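Local atomic coordinates of putative aldehyde dehydrogenase (Burkholderia cenocepacia, PDB entry 4YWE), a protein that belongs to the aldehyde dehydrogenase family, probably oxidises aldehydes with NAD or NADP as acceptor, and binds calcium and magnesium ions. Residues 56-61 with 206-211; 22-27 with 51-56. One frame throughout, in Å; residues are numbered along the deposited sequence.

Contact 1. Residues 56-61 with 206-211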
# COMPACT_ATOMS: atom_id res chain seq x y z
N ALA A 56 10.96 14.75 30.20
CA ALA A 56 12.06 15.65 29.87
C ALA A 56 13.17 14.91 29.13
O ALA A 56 13.67 15.37 28.11
CB ALA A 56 12.61 16.30 31.13
N ALA A 57 13.54 13.74 29.65
CA ALA A 57 14.58 12.92 29.05
C ALA A 57 14.16 12.44 27.66
O ALA A 57 14.95 12.46 26.72
CB ALA A 57 14.90 11.73 29.95
N ALA A 58 12.91 12.01 27.54
CA ALA A 58 12.38 11.52 26.28
C ALA A 58 12.40 12.62 25.21
O ALA A 58 12.78 12.37 24.07
CB ALA A 58 10.97 10.99 26.46
N ARG A 59 11.99 13.82 25.60
CA ARG A 59 11.95 14.95 24.67
C ARG A 59 13.34 15.31 24.16
O ARG A 59 13.52 15.56 22.96
CB ARG A 59 11.31 16.17 25.34
CG ARG A 59 11.23 17.40 24.44
CD ARG A 59 10.43 17.10 23.18
NE ARG A 59 9.09 16.63 23.49
CZ ARG A 59 8.20 16.23 22.58
NH1 ARG A 59 7.00 15.81 22.96
NH2 ARG A 59 8.51 16.26 21.29
N ASP A 60 14.31 15.35 25.06
CA ASP A 60 15.69 15.65 24.68
C ASP A 60 16.23 14.57 23.75
O ASP A 60 16.90 14.88 22.76
CB ASP A 60 16.58 15.77 25.92
CG ASP A 60 16.22 16.95 26.79
OD1 ASP A 60 15.62 17.92 26.26
OD2 ASP A 60 16.53 16.92 28.00
N ALA A 61 15.94 13.32 24.07
CA ALA A 61 16.39 12.20 23.26
C ALA A 61 15.77 12.25 21.87
O ALA A 61 16.44 12.00 20.87
CB ALA A 61 16.06 10.88 23.94
N ALA A 206 15.76 7.58 25.26
CA ALA A 206 14.85 7.02 24.26
C ALA A 206 13.83 6.09 24.91
O ALA A 206 12.69 5.99 24.46
CB ALA A 206 15.64 6.27 23.19
N LEU A 207 14.26 5.41 25.97
CA LEU A 207 13.37 4.57 26.76
C LEU A 207 13.46 4.95 28.23
O LEU A 207 14.55 4.96 28.81
CB LEU A 207 13.71 3.09 26.57
CG LEU A 207 12.88 2.10 27.39
CD1 LEU A 207 11.40 2.23 27.07
CD2 LEU A 207 13.37 0.68 27.16
N ASN A 208 12.32 5.28 28.82
CA ASN A 208 12.27 5.67 30.23
C ASN A 208 11.21 4.86 30.97
O ASN A 208 10.09 4.71 30.49
CB ASN A 208 11.97 7.17 30.37
CG ASN A 208 12.97 8.03 29.61
OD1 ASN A 208 14.04 8.34 30.12
ND2 ASN A 208 12.61 8.42 28.39
N ILE A 209 11.58 4.34 32.13
CA ILE A 209 10.66 3.53 32.92
C ILE A 209 10.41 4.19 34.27
O ILE A 209 11.34 4.48 35.01
CB ILE A 209 11.21 2.10 33.12
CG1 ILE A 209 11.82 1.56 31.83
CG2 ILE A 209 10.10 1.18 33.63
CD1 ILE A 209 10.82 1.32 30.72
N VAL A 210 9.14 4.42 34.58
CA VAL A 210 8.76 4.96 35.88
C VAL A 210 7.76 4.02 36.55
O VAL A 210 6.59 3.97 36.16
CB VAL A 210 8.18 6.38 35.76
CG1 VAL A 210 7.73 6.89 37.13
CG2 VAL A 210 9.20 7.32 35.15
N THR A 211 8.22 3.28 37.55
CA THR A 211 7.35 2.39 38.30
C THR A 211 6.49 3.19 39.26
O THR A 211 6.80 4.35 39.56
CB THR A 211 8.16 1.34 39.09
OG1 THR A 211 9.07 2.00 39.98
CG2 THR A 211 8.94 0.44 38.15
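Asn208 presents its carboxamide to two consecutive alanines of the helix, and this small meeting illustrates how a buried polar group can be accommodated among methyls. Its OD1 lies 3.5 Å from Ala57 CB, while ND2 approaches Ala58 CB at 3.6 Å, so each end of the amide meets a different methyl. The side chain leaves the strand with CG beside the backbone N (chi1 -56°), and a chi2 of -84° turns the amide so that its two ends diverge toward their respective alanines. These methyls offer it no polar partner; its bonds are made with other backbone groups. ND2 donates to the carbonyls of Gly205 and Cys178, and OD1 accepts from the amide of Ala17, which together fix the rotation of the group and satisfy both of its ends in the interior.

One helical turn beyond Ala57, Ala61 sets its CB 3.6 Å from the backbone N of Ala206. The two backbones draw closest here, with Ala61 CA and Ala206 CA 5.5 Å apart, and the methyl of Ala206 points away from the helix. Small residues on both sides permit this approach. The rest of the helical segment is looser: Ala56 and Asp60 are exposed and do not touch 206-211, and the partly exposed Arg59 turns instead to a salt bridge with Asp228 and packs on Arg437 of the second subunit.

The contact thus lays helix 48-63 beside strand 207-209 of what is probably the Rossmann-type cofactor-binding domain. The strand runs parallel to 177-182, whose Val179 also meets Ala58, and its Ile209 backbone bonds to Phe15 of strand 14-16. Leu207 points away from helix 48-63 and, with Ile209, packs on helix 188-200.

Contact 2. Residues 22-27 with 51-56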
# COMPACT_ATOMS: atom_id res chain seq x y z
N LEU A 22 16.71 7.30 41.84
CA LEU A 22 15.83 7.22 43.00
C LEU A 22 14.57 8.05 42.77
O LEU A 22 14.62 9.08 42.10
CB LEU A 22 16.55 7.70 44.26
CG LEU A 22 17.74 6.88 44.75
CD1 LEU A 22 18.38 7.55 45.96
CD2 LEU A 22 17.30 5.47 45.09
N PRO A 23 13.44 7.59 43.32
CA PRO A 23 12.20 8.38 43.23
C PRO A 23 12.37 9.72 43.94
O PRO A 23 13.12 9.81 44.91
CB PRO A 23 11.17 7.50 43.94
CG PRO A 23 11.97 6.60 44.82
CD PRO A 23 13.24 6.34 44.07
N ALA A 24 11.68 10.75 43.46
CA ALA A 24 11.82 12.10 43.99
C ALA A 24 11.43 12.18 45.46
O ALA A 24 11.98 12.99 46.21
CB ALA A 24 10.99 13.08 43.17
N GLN A 25 10.49 11.33 45.88
CA GLN A 25 9.99 11.36 47.24
C GLN A 25 10.51 10.19 48.07
O GLN A 25 10.12 10.02 49.23
CB GLN A 25 8.46 11.39 47.24
CG GLN A 25 7.89 12.68 46.67
CD GLN A 25 6.38 12.66 46.56
OE1 GLN A 25 5.71 11.93 47.29
NE2 GLN A 25 5.84 13.47 45.65
N LEU A 26 11.37 9.38 47.46
CA LEU A 26 12.12 8.33 48.15
C LEU A 26 11.25 7.30 48.88
O LEU A 26 11.57 6.90 50.00
CB LEU A 26 13.09 8.97 49.16
CG LEU A 26 14.10 9.98 48.60
CD1 LEU A 26 14.87 10.65 49.72
CD2 LEU A 26 15.05 9.30 47.62
N GLU A 27 10.16 6.88 48.25
CA GLU A 27 9.32 5.83 48.83
C GLU A 27 9.26 4.62 47.90
O GLU A 27 9.54 4.73 46.70
CB GLU A 27 7.92 6.36 49.12
CG GLU A 27 7.87 7.31 50.31
CD GLU A 27 6.45 7.68 50.70
OE1 GLU A 27 6.22 7.94 51.90
OE2 GLU A 27 5.57 7.72 49.81
N ILE A 51 7.74 11.48 36.69
CA ILE A 51 7.18 11.49 35.34
C ILE A 51 7.72 12.70 34.58
O ILE A 51 8.04 12.59 33.39
CB ILE A 51 5.64 11.50 35.38
CG1 ILE A 51 5.12 10.16 35.90
CG2 ILE A 51 5.07 11.77 34.00
CD1 ILE A 51 5.46 8.98 35.02
N GLU A 52 7.83 13.83 35.26
CA GLU A 52 8.34 15.06 34.66
C GLU A 52 9.75 14.85 34.10
O GLU A 52 10.05 15.28 32.99
CB GLU A 52 8.35 16.20 35.68
CG GLU A 52 8.97 17.49 35.17
CD GLU A 52 8.15 18.14 34.08
OE1 GLU A 52 6.91 18.02 34.11
OE2 GLU A 52 8.75 18.77 33.18
N ARG A 53 10.60 14.19 34.87
CA ARG A 53 11.98 13.93 34.46
C ARG A 53 12.03 12.93 33.31
O ARG A 53 12.87 13.03 32.42
CB ARG A 53 12.80 13.42 35.64
CG ARG A 53 12.83 14.36 36.83
CD ARG A 53 13.68 13.81 37.96
NE ARG A 53 13.49 14.56 39.20
CZ ARG A 53 14.06 14.26 40.36
NH1 ARG A 53 14.87 13.22 40.44
NH2 ARG A 53 13.83 15.01 41.43
N ALA A 54 11.12 11.96 33.33
CA ALA A 54 11.05 10.94 32.29
C ALA A 54 10.66 11.55 30.95
O ALA A 54 11.24 11.22 29.91
CB ALA A 54 10.06 9.85 32.67
N VAL A 55 9.68 12.45 30.97
CA VAL A 55 9.23 13.12 29.75
C VAL A 55 10.31 14.07 29.26
O VAL A 55 10.55 14.18 28.06
CB VAL A 55 7.90 13.85 29.99
CG1 VAL A 55 7.48 14.62 28.74
CG2 VAL A 55 6.81 12.87 30.39
N ALA A 56 10.96 14.75 30.20
CA ALA A 56 12.06 15.65 29.87
C ALA A 56 13.17 14.91 29.13
O ALA A 56 13.67 15.37 28.11
CB ALA A 56 12.61 16.30 31.13
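Arg53 reaches from helix 48-63 to Ala24, the second residue of a type I beta turn that runs from Pro23 to Leu26 in the connection between strands 19-21 and 28-33. The turn is closed by Leu26 N bonding to Pro23 O at 3.1 Å. It is further tied to the helix by the Ala24 amide, which donates to the carboxylate of Asp50, one residue before the segment considered here.

Along 51-56, Ile51 contributes its carbonyl to the helix, accepting from Val55 N. The exposed Glu52 does not touch the turn and bonds through OE1 to His224. Arg53 comes next and, of these six residues, is the one that touches the turn segment: with chi1 -58° and an extended chain from CG to NE, it carries its guanidinium outward to the turn. Ala24 CB lies over one face of that group, 3.8 Å from NH2. Leu22 O approaches obliquely, but at 4.5 Å from NH1 it is too distant for a bond, leaving a light surface contact without a salt bridge. Ala54 and Val55 are buried and face other parts of the chain. At Ala56 the helical pattern continues, Ala56 N bonding to Glu52 O at 3.0 Å.

How the contacts relate
Both contacts draw on helix 48-63 and share Ala56, yet they illustrate how one helix can serve interior and surface at once. Contact 1 is largely buried and built from short side chains close to the backbone, with a polar amide satisfied by neighbouring main-chain groups. Contact 2 lies at the surface, where one long charged side chain bridges a wider gap to a turn and buries about half as much area. Their centres are about 11 Å apart, and they are joined directly: Val210 of 206-211 packs through CG1 on CD1 of Ile51 and through CG2 on CB of Ala54, so buried side chains of 51-56 pack on the residue that follows strand 207-209.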